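Local coordinates for protein uricase (Arthrobacter globiformis, PDB 2YZC) that catalyses the oxidation of uric acid to 5-hydroxyisourate, which goes on to (S)-allantoin, and is captured here with allantoate bound, at residues T67-Q70 with K71-Y75; N119-D122 with H123-S126; P167-K170 with Y171-L174; M229-A232 with V233-H237. One frame throughout, in Å; residues are numbered along the deposited sequence.

Contact 1: T67-Q70 with K71-Y75; sequences TDTQ and KNTVY. With 1AL (allantoate ion), chain L.
Lys71 NZ bridges to Asp68 OD1 at 3.2 Å from above the carboxylate plane, 38° out of it, and a water ties the pair to Asn72. That water accepts from Lys71 NZ and lies 2.8 Å from Asn72 OD1 and near Asp68 OD2, with more acceptors in reach than protons, so an ion pair and a neutral amide meet at one water on helix 67-78. The lysine chain gets there by a bend at chi3 (67°), which folds its end back along the helix. Asn72 ND2 turns instead to Tyr171 O of the second subunit. On another side of the helix, Thr69 O takes two donors from opposite faces of its plane, Thr73 N at 3.0 Å and Thr73 OG1 at 2.8 Å. Allantoate lies off the helix start: Thr67 OG1 donates to its O7 at 2.7 Å, and Asp68 N to its O10 at 3.0 Å. Lys22 NZ also bonds to Thr67 OG1, while His251 and Arg180 of the second subunit hold the ligand. Thr67 and Lys22, with His251 of that subunit, probably make up the charge relay system. The helix's N-terminal end would probably favour the anion, and the site needs two subunits to be complete.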
loop_
_atom_site.group_PDB
_atom_site.type_symbol
_atom_site.label_atom_id
_atom_site.label_comp_id
_atom_site.label_asym_id
_atom_site.label_seq_id
_atom_site.Cartn_x
_atom_site.Cartn_y
_atom_site.Cartn_z
ATOM N N THR A 67 14.117 -17.723 15.430
ATOM C CA THR A 67 14.001 -17.022 14.162
ATOM C C THR A 67 15.101 -15.959 14.166
ATOM O O THR A 67 15.655 -15.634 13.127
ATOM C CB THR A 67 12.596 -16.371 13.974
ATOM O OG1 THR A 67 12.412 -15.306 14.915
ATOM C CG2 THR A 67 11.489 -17.419 14.184
ATOM N N ASP A 68 15.432 -15.436 15.346
ATOM C CA ASP A 68 16.487 -14.426 15.449
ATOM C C ASP A 68 17.811 -15.019 14.962
ATOM O O ASP A 68 18.614 -14.336 14.332
ATOM C CB ASP A 68 16.653 -13.943 16.897
ATOM C CG ASP A 68 17.660 -12.802 17.023
ATOM O OD1 ASP A 68 17.299 -11.648 16.710
ATOM O OD2 ASP A 68 18.817 -13.053 17.420
ATOM N N THR A 69 18.037 -16.294 15.271
ATOM C CA THR A 69 19.257 -16.973 14.855
ATOM C C THR A 69 19.276 -17.150 13.343
ATOM O O THR A 69 20.322 -17.024 12.703
ATOM C CB THR A 69 19.377 -18.356 15.514
ATOM O OG1 THR A 69 19.460 -18.195 16.933
ATOM C CG2 THR A 69 20.622 -19.080 15.014
ATOM N N GLN A 70 18.113 -17.451 12.775
ATOM C CA GLN A 70 18.006 -17.621 11.336
ATOM C C GLN A 70 18.371 -16.304 10.671
ATOM O O GLN A 70 19.078 -16.282 9.665
ATOM C CB GLN A 70 16.590 -18.055 10.956
ATOM C CG GLN A 70 16.262 -19.469 11.445
ATOM C CD GLN A 70 14.863 -19.924 11.089
ATOM O OE1 GLN A 70 14.444 -19.836 9.934
ATOM N NE2 GLN A 70 14.135 -20.430 12.081
ATOM N N LYS A 71 17.897 -15.202 11.244
ATOM C CA LYS A 71 18.204 -13.882 10.704
ATOM C C LYS A 71 19.709 -13.617 10.750
ATOM O O LYS A 71 20.288 -13.126 9.784
ATOM C CB LYS A 71 17.475 -12.798 11.502
ATOM C CG LYS A 71 17.851 -11.385 11.082
ATOM C CD LYS A 71 17.435 -10.357 12.124
ATOM C CE LYS A 71 18.228 -10.530 13.417
ATOM N NZ LYS A 71 17.905 -9.464 14.407
ATOM N N ASN A 72 20.340 -13.924 11.881
ATOM C CA ASN A 72 21.781 -13.713 12.020
ATOM C C ASN A 72 22.561 -14.520 10.988
ATOM O O ASN A 72 23.562 -14.051 10.443
ATOM C CB ASN A 72 22.267 -14.117 13.418
ATOM C CG ASN A 72 21.770 -13.191 14.507
ATOM O OD1 ASN A 72 21.443 -12.032 14.252
ATOM N ND2 ASN A 72 21.734 -13.690 15.735
ATOM N N THR A 73 22.102 -15.739 10.728
ATOM C CA THR A 73 22.773 -16.618 9.778
ATOM C C THR A 73 22.768 -16.026 8.373
ATOM O O THR A 73 23.746 -16.155 7.637
ATOM C CB THR A 73 22.121 -18.012 9.773
ATOM O OG1 THR A 73 22.099 -18.526 11.115
ATOM C CG2 THR A 73 22.911 -18.966 8.895
ATOM N N VAL A 74 21.670 -15.370 8.005
ATOM C CA VAL A 74 21.565 -14.730 6.694
ATOM C C VAL A 74 22.656 -13.665 6.535
ATOM O O VAL A 74 23.356 -13.618 5.522
ATOM C CB VAL A 74 20.185 -14.059 6.512
ATOM C CG1 VAL A 74 20.164 -13.221 5.237
ATOM C CG2 VAL A 74 19.101 -15.128 6.456
ATOM N N TYR A 75 22.805 -12.807 7.538
ATOM C CA TYR A 75 23.820 -11.760 7.465
ATOM C C TYR A 75 25.239 -12.336 7.524
ATOM O O TYR A 75 26.127 -11.886 6.803
ATOM C CB TYR A 75 23.601 -10.735 8.586
ATOM C CG TYR A 75 22.379 -9.865 8.365
ATOM C CD1 TYR A 75 22.283 -9.049 7.238
ATOM C CD2 TYR A 75 21.309 -9.878 9.263
ATOM C CE1 TYR A 75 21.153 -8.269 7.002
ATOM C CE2 TYR A 75 20.165 -9.095 9.038
ATOM C CZ TYR A 75 20.099 -8.299 7.907
ATOM O OH TYR A 75 18.984 -7.536 7.666
HETATM C C1 1AL L . 8.749 -17.706 18.854
HETATM O O2 1AL L . 7.932 -18.037 19.728
HETATM N N3 1AL L . 9.208 -18.575 17.911
HETATM N N4 1AL L . 9.146 -16.374 18.927
HETATM C C5 1AL L . 9.662 -15.287 16.568
HETATM O O6 1AL L . 8.918 -16.022 15.888
HETATM O O7 1AL L . 10.283 -14.299 16.150
HETATM C C8 1AL L . 10.082 -15.829 17.958
HETATM C C9 1AL L . 12.517 -16.171 17.890
HETATM O O10 1AL L . 13.542 -15.478 17.702
HETATM N N11 1AL L . 12.425 -17.477 17.485
HETATM N N12 1AL L . 11.419 -15.682 18.518
HETATM O O HOH W 1 19.979 -10.702 16.255
#

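Contact 2: N119-D122 with H123-S126; sequences NDHD and HAFS
The beta-hairpin connection between strands 103-117 and 124-129 is braced by two histidines, His121 and His123, whose rings form a T-shaped (edge-to-face) pair. CE1 at the edge of His121 sits over the centre of the His123 ring; the centroids are 4.5 Å apart and the planes 82° apart. The same His121 ring accepts a nearly straight hydrogen bond at ND1 from His123 N (2.9 Å, 169°), the donor lying in the ring plane. Because CG stands anti to the backbone N (chi1 -163°), the imidazole brings ND1 to that amide. With ND1 accepting, the proton of a neutral ring would probably lie on NE2. Ala124 CB covers one face in a CH-pi contact, 3.8 Å from the ring centroid. A leucine in place of His121 would probably leave the His123 amide without its acceptor and the His123 ring without its edge-on partner. Asp122 OD2 pairs with Arg36, and His121 O receives Arg117 NH1, so the loop is tied to strand 103-117 and to the loop that carries Arg36. Ala215 of the third subunit packs on His121 and Ala124. The arrangement belongs to a beta hairpin whose outgoing strand continues the sheet antiparallel into that third subunit.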
loop_
_atom_site.group_PDB
_atom_site.type_symbol
_atom_site.label_atom_id
_atom_site.label_comp_id
_atom_site.label_asym_id
_atom_site.label_seq_id
_atom_site.Cartn_x
_atom_site.Cartn_y
_atom_site.Cartn_z
ATOM N N ASN A 119 25.067 7.450 -14.252
ATOM C CA ASN A 119 26.090 7.888 -15.203
ATOM C C ASN A 119 27.368 7.058 -15.087
ATOM O O ASN A 119 28.469 7.607 -15.087
ATOM C CB ASN A 119 26.439 9.362 -14.983
ATOM C CG ASN A 119 25.235 10.267 -15.088
ATOM O OD1 ASN A 119 24.482 10.209 -16.059
ATOM N ND2 ASN A 119 25.053 11.125 -14.088
ATOM N N ASP A 120 27.209 5.744 -14.965
ATOM C CA ASP A 120 28.333 4.817 -14.864
ATOM C C ASP A 120 29.255 5.069 -13.664
ATOM O O ASP A 120 30.414 4.654 -13.669
ATOM C CB ASP A 120 29.147 4.863 -16.163
ATOM C CG ASP A 120 29.991 3.621 -16.368
ATOM O OD1 ASP A 120 29.442 2.504 -16.245
ATOM O OD2 ASP A 120 31.200 3.760 -16.661
ATOM N N HIS A 121 28.733 5.739 -12.641
ATOM C CA HIS A 121 29.502 6.053 -11.435
ATOM C C HIS A 121 29.988 4.781 -10.730
ATOM O O HIS A 121 29.314 3.754 -10.758
ATOM C CB HIS A 121 28.638 6.887 -10.482
ATOM C CG HIS A 121 29.415 7.602 -9.421
ATOM N ND1 HIS A 121 29.982 6.953 -8.346
ATOM C CD2 HIS A 121 29.734 8.911 -9.283
ATOM C CE1 HIS A 121 30.620 7.830 -7.591
ATOM N NE2 HIS A 121 30.484 9.026 -8.138
ATOM N N ASP A 122 31.156 4.860 -10.099
ATOM C CA ASP A 122 31.737 3.719 -9.398
ATOM C C ASP A 122 30.980 3.293 -8.143
ATOM O O ASP A 122 31.005 2.116 -7.781
ATOM C CB ASP A 122 33.193 4.011 -9.013
ATOM C CG ASP A 122 34.146 3.915 -10.196
ATOM O OD1 ASP A 122 35.308 4.352 -10.053
ATOM O OD2 ASP A 122 33.743 3.399 -11.263
ATOM N N HIS A 123 30.325 4.234 -7.470
ATOM C CA HIS A 123 29.600 3.883 -6.250
ATOM C C HIS A 123 28.327 4.682 -5.965
ATOM O O HIS A 123 27.998 4.926 -4.807
ATOM C CB HIS A 123 30.538 3.969 -5.036
ATOM C CG HIS A 123 31.155 5.319 -4.831
ATOM N ND1 HIS A 123 32.440 5.619 -5.231
ATOM C CD2 HIS A 123 30.668 6.445 -4.257
ATOM C CE1 HIS A 123 32.718 6.872 -4.911
ATOM N NE2 HIS A 123 31.659 7.395 -4.318
ATOM N N ALA A 124 27.620 5.089 -7.016
ATOM C CA ALA A 124 26.367 5.827 -6.875
ATOM C C ALA A 124 25.374 5.133 -7.801
ATOM O O ALA A 124 25.638 4.979 -8.995
ATOM C CB ALA A 124 26.550 7.281 -7.282
ATOM N N PHE A 125 24.233 4.719 -7.253
ATOM C CA PHE A 125 23.239 3.989 -8.033
ATOM C C PHE A 125 21.810 4.484 -7.853
ATOM O O PHE A 125 21.510 5.221 -6.919
ATOM C CB PHE A 125 23.269 2.506 -7.648
ATOM C CG PHE A 125 24.648 1.952 -7.427
ATOM C CD1 PHE A 125 25.351 2.237 -6.259
ATOM C CD2 PHE A 125 25.234 1.118 -8.375
ATOM C CE1 PHE A 125 26.614 1.699 -6.032
ATOM C CE2 PHE A 125 26.497 0.573 -8.162
ATOM C CZ PHE A 125 27.189 0.863 -6.988
ATOM N N SER A 126 20.930 4.069 -8.763
ATOM C CA SER A 126 19.518 4.423 -8.683
ATOM C C SER A 126 18.735 3.122 -8.848
ATOM O O SER A 126 19.149 2.228 -9.586
ATOM C CB SER A 126 19.122 5.431 -9.773
ATOM O OG SER A 126 19.185 4.867 -11.068
#

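Contact 3: P167-K170 with Y171-L174; sequences PRDK and YTTL
Arg168 bonds end-on to Leu174 O with both NH1 and NH2, each at 2.8 Å, the oxygen lying close to the guanidinium plane. The bend at chi3 (66°) curls the arginine back to reach it, and Thr172 CG2 lies over one face of the guanidinium. Asp169 O accepts Thr172 N at 3.1 Å, closing a type I beta turn, and its OD1 takes two donors: Thr172 OG1 at 2.6 Å, on the anti side, and Tyr171 N at 2.9 Å, a weak bond that makes an Asx turn. Thr172 OG1, donor to that carboxylate, also accepts from a water, which gives its other proton to Pro167 O at 2.6 Å. Beside this network Lys170 and Tyr171 run side by side, with Lys170 CG over the phenol face, 3.9 Å from its centroid in a CH-pi contact. Leu174 borders the allantoate pocket and touches Phe163. The segment is a surface loop between strands 143-157 and 182-192, well away from the centre of its own chain. It docks against helix 67-78 of the second subunit, where Thr172 OG1 bonds to Thr69 OG1 and Thr173 OG1 to Asn72, while Phe260 of the fourth subunit meets the Tyr171 ring edge-to-face.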
loop_
_atom_site.group_PDB
_atom_site.type_symbol
_atom_site.label_atom_id
_atom_site.label_comp_id
_atom_site.label_asym_id
_atom_site.label_seq_id
_atom_site.Cartn_x
_atom_site.Cartn_y
_atom_site.Cartn_z
ATOM N N PRO A 167 -19.092 -16.883 -26.338
ATOM C CA PRO A 167 -20.534 -17.130 -26.255
ATOM C C PRO A 167 -21.275 -15.952 -25.630
ATOM O O PRO A 167 -20.764 -15.302 -24.721
ATOM C CB PRO A 167 -20.615 -18.397 -25.407
ATOM C CG PRO A 167 -19.430 -18.262 -24.505
ATOM C CD PRO A 167 -18.352 -17.804 -25.458
ATOM N N ARG A 168 -22.475 -15.671 -26.124
ATOM C CA ARG A 168 -23.255 -14.565 -25.586
ATOM C C ARG A 168 -24.440 -15.113 -24.797
ATOM O O ARG A 168 -25.511 -15.344 -25.358
ATOM C CB ARG A 168 -23.750 -13.663 -26.721
ATOM C CG ARG A 168 -22.662 -13.243 -27.705
ATOM C CD ARG A 168 -23.160 -12.141 -28.641
ATOM N NE ARG A 168 -23.420 -10.912 -27.898
ATOM C CZ ARG A 168 -22.474 -10.079 -27.475
ATOM N NH1 ARG A 168 -21.198 -10.333 -27.733
ATOM N NH2 ARG A 168 -22.801 -9.014 -26.756
ATOM N N ASP A 169 -24.249 -15.319 -23.494
ATOM C CA ASP A 169 -25.316 -15.851 -22.656
ATOM C C ASP A 169 -26.286 -14.748 -22.238
ATOM O O ASP A 169 -26.147 -13.595 -22.652
ATOM C CB ASP A 169 -24.724 -16.577 -21.438
ATOM C CG ASP A 169 -24.476 -15.656 -20.262
ATOM O OD1 ASP A 169 -24.141 -14.473 -20.487
ATOM O OD2 ASP A 169 -24.608 -16.128 -19.110
ATOM N N LYS A 170 -27.276 -15.093 -21.425
ATOM C CA LYS A 170 -28.275 -14.114 -21.024
ATOM C C LYS A 170 -27.759 -12.912 -20.234
ATOM O O LYS A 170 -28.476 -11.917 -20.085
ATOM C CB LYS A 170 -29.410 -14.799 -20.251
ATOM C CG LYS A 170 -29.021 -15.359 -18.895
ATOM C CD LYS A 170 -30.225 -16.034 -18.243
ATOM C CE LYS A 170 -29.851 -16.691 -16.925
ATOM N NZ LYS A 170 -31.002 -17.432 -16.339
ATOM N N TYR A 171 -26.523 -12.981 -19.744
ATOM C CA TYR A 171 -25.949 -11.871 -18.983
ATOM C C TYR A 171 -24.779 -11.217 -19.719
ATOM O O TYR A 171 -24.067 -10.392 -19.146
ATOM C CB TYR A 171 -25.455 -12.352 -17.610
ATOM C CG TYR A 171 -26.550 -12.851 -16.696
ATOM C CD1 TYR A 171 -27.617 -12.029 -16.339
ATOM C CD2 TYR A 171 -26.531 -14.155 -16.204
ATOM C CE1 TYR A 171 -28.644 -12.497 -15.516
ATOM C CE2 TYR A 171 -27.550 -14.631 -15.381
ATOM C CZ TYR A 171 -28.601 -13.798 -15.044
ATOM O OH TYR A 171 -29.613 -14.274 -14.242
ATOM N N THR A 172 -24.581 -11.577 -20.983
ATOM C CA THR A 172 -23.471 -11.027 -21.756
ATOM C C THR A 172 -23.806 -9.721 -22.475
ATOM O O THR A 172 -24.741 -9.660 -23.278
ATOM C CB THR A 172 -22.961 -12.063 -22.778
ATOM O OG1 THR A 172 -22.509 -13.226 -22.077
ATOM C CG2 THR A 172 -21.810 -11.502 -23.600
ATOM N N THR A 173 -23.041 -8.676 -22.173
ATOM C CA THR A 173 -23.247 -7.371 -22.791
ATOM C C THR A 173 -21.998 -6.912 -23.543
ATOM O O THR A 173 -22.060 -5.985 -24.348
ATOM C CB THR A 173 -23.621 -6.298 -21.737
ATOM O OG1 THR A 173 -22.595 -6.220 -20.738
ATOM C CG2 THR A 173 -24.943 -6.649 -21.069
ATOM N N LEU A 174 -20.870 -7.572 -23.285
ATOM C CA LEU A 174 -19.608 -7.227 -23.935
ATOM C C LEU A 174 -19.695 -7.390 -25.446
ATOM O O LEU A 174 -20.171 -8.410 -25.946
ATOM C CB LEU A 174 -18.468 -8.101 -23.392
ATOM C CG LEU A 174 -17.075 -7.859 -24.000
ATOM C CD1 LEU A 174 -16.567 -6.477 -23.602
ATOM C CD2 LEU A 174 -16.105 -8.925 -23.519
HETATM O O HOH W 2 -19.559 -14.580 -22.491
#

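Contact 4: M229-A232 with V233-H237; sequences MGRA and VIETH
Ala232 O is held twice by Thr236, firmly by OG1 at 2.7 Å and weakly by N at 3.2 Å, in the last turn of helix 222-236, which with helix 199-216 forms a helix pair against the antiparallel sheet, as in the T-fold (tunnelling fold) of the uricase family. Thr236 OG1 stands beside its backbone N (chi1 -57°), which turns the hydroxyl back toward that carbonyl; His237 is the first residue to leave helical geometry. One turn earlier, Arg231 NH1 makes an i to i+4 salt bridge to Glu235 OE1 at 2.7 Å. NH1 arrives on the syn side of OE1, 28° out of the carboxylate plane, while OE1 lies in the plane of the guanidinium; the two planes are 63° apart. Arg231 NH2 has a second anion in Glu228. An alanine at Arg231 is likely to leave Glu235 and Glu228 without their shared positive mate, the Glu235 carboxylate then being free to turn. Another face of the helix is apolar: Met229, Val233 and Ile234 rest on Met245, Ile240 and Ile243 of strand 240-254. Gly230 O receives Ile234 N at 3.2 Å in its carbonyl plane, with Ile234 CG1 3.4 Å from the same oxygen.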
loop_
_atom_site.group_PDB
_atom_site.type_symbol
_atom_site.label_atom_id
_atom_site.label_comp_id
_atom_site.label_asym_id
_atom_site.label_seq_id
_atom_site.Cartn_x
_atom_site.Cartn_y
_atom_site.Cartn_z
ATOM N N MET A 229 3.704 -17.270 -24.462
ATOM C CA MET A 229 4.782 -16.839 -23.574
ATOM C C MET A 229 5.380 -18.064 -22.874
ATOM O O MET A 229 6.597 -18.235 -22.833
ATOM C CB MET A 229 4.247 -15.842 -22.537
ATOM C CG MET A 229 3.908 -14.470 -23.120
ATOM S SD MET A 229 2.868 -13.439 -22.048
ATOM C CE MET A 229 3.997 -13.135 -20.655
ATOM N N GLY A 230 4.519 -18.923 -22.337
ATOM C CA GLY A 230 4.993 -20.112 -21.652
ATOM C C GLY A 230 5.699 -21.116 -22.549
ATOM O O GLY A 230 6.711 -21.697 -22.157
ATOM N N ARG A 231 5.168 -21.320 -23.752
ATOM C CA ARG A 231 5.751 -22.265 -24.700
ATOM C C ARG A 231 7.164 -21.854 -25.099
ATOM O O ARG A 231 8.061 -22.688 -25.183
ATOM C CB ARG A 231 4.872 -22.372 -25.957
ATOM C CG ARG A 231 5.366 -23.393 -26.975
ATOM C CD ARG A 231 4.334 -23.640 -28.076
ATOM N NE ARG A 231 4.166 -22.491 -28.961
ATOM C CZ ARG A 231 5.058 -22.108 -29.872
ATOM N NH1 ARG A 231 6.189 -22.783 -30.025
ATOM N NH2 ARG A 231 4.817 -21.050 -30.635
ATOM N N ALA A 232 7.358 -20.564 -25.346
ATOM C CA ALA A 232 8.669 -20.056 -25.735
ATOM C C ALA A 232 9.720 -20.375 -24.670
ATOM O O ALA A 232 10.862 -20.700 -24.990
ATOM C CB ALA A 232 8.597 -18.545 -25.962
ATOM N N VAL A 233 9.329 -20.274 -23.404
ATOM C CA VAL A 233 10.250 -20.550 -22.309
ATOM C C VAL A 233 10.628 -22.033 -22.243
ATOM O O VAL A 233 11.817 -22.381 -22.231
ATOM C CB VAL A 233 9.640 -20.101 -20.960
ATOM C CG1 VAL A 233 10.475 -20.615 -19.798
ATOM C CG2 VAL A 233 9.572 -18.577 -20.916
ATOM N N ILE A 234 9.625 -22.902 -22.212
ATOM C CA ILE A 234 9.878 -24.338 -22.137
ATOM C C ILE A 234 10.659 -24.854 -23.342
ATOM O O ILE A 234 11.543 -25.702 -23.199
ATOM C CB ILE A 234 8.565 -25.144 -22.032
ATOM C CG1 ILE A 234 7.733 -24.657 -20.841
ATOM C CG2 ILE A 234 8.886 -26.633 -21.871
ATOM C CD1 ILE A 234 8.417 -24.801 -19.502
ATOM N N GLU A 235 10.335 -24.351 -24.527
ATOM C CA GLU A 235 11.020 -24.789 -25.738
ATOM C C GLU A 235 12.475 -24.342 -25.783
ATOM O O GLU A 235 13.318 -24.997 -26.399
ATOM C CB GLU A 235 10.291 -24.268 -26.980
ATOM C CG GLU A 235 8.978 -24.975 -27.265
ATOM C CD GLU A 235 8.286 -24.435 -28.500
ATOM O OE1 GLU A 235 7.284 -25.040 -28.934
ATOM O OE2 GLU A 235 8.742 -23.403 -29.033
ATOM N N THR A 236 12.772 -23.232 -25.116
ATOM C CA THR A 236 14.124 -22.693 -25.115
ATOM C C THR A 236 15.021 -23.208 -23.989
ATOM O O THR A 236 16.236 -23.319 -24.164
ATOM C CB THR A 236 14.091 -21.148 -25.034
ATOM O OG1 THR A 236 13.316 -20.629 -26.124
ATOM C CG2 THR A 236 15.502 -20.573 -25.103
ATOM N N HIS A 237 14.435 -23.529 -22.841
ATOM C CA HIS A 237 15.240 -23.976 -21.710
ATOM C C HIS A 237 14.964 -25.373 -21.176
ATOM O O HIS A 237 13.996 -25.589 -20.457
ATOM C CB HIS A 237 15.119 -22.966 -20.569
ATOM C CG HIS A 237 15.731 -21.638 -20.883
ATOM N ND1 HIS A 237 15.013 -20.597 -21.430
ATOM C CD2 HIS A 237 17.005 -21.197 -20.765
ATOM C CE1 HIS A 237 15.819 -19.571 -21.635
ATOM N NE2 HIS A 237 17.034 -19.909 -21.240
#

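In the fold
From the N terminus the four contacts follow in series; each is local, so none nests in or crosses another. Contact 1 lies within helix 67-78 and contact 2 closes the short hairpin loop into strand 124-129, both in the first uricase range, with centres 30 Å apart. Contact 3 turns the long loop between strands 143-157 and 182-192, and contact 4 ends helix 222-236 before strand 240-254, both in the second range. Contacts 1 and 3, 55 Å apart between centres and on opposite sides of the chain's centre, meet through the assembly: the loop of one subunit docks on the helix of another, beside an allantoate site. Contact 2 extends the sheet into the third subunit.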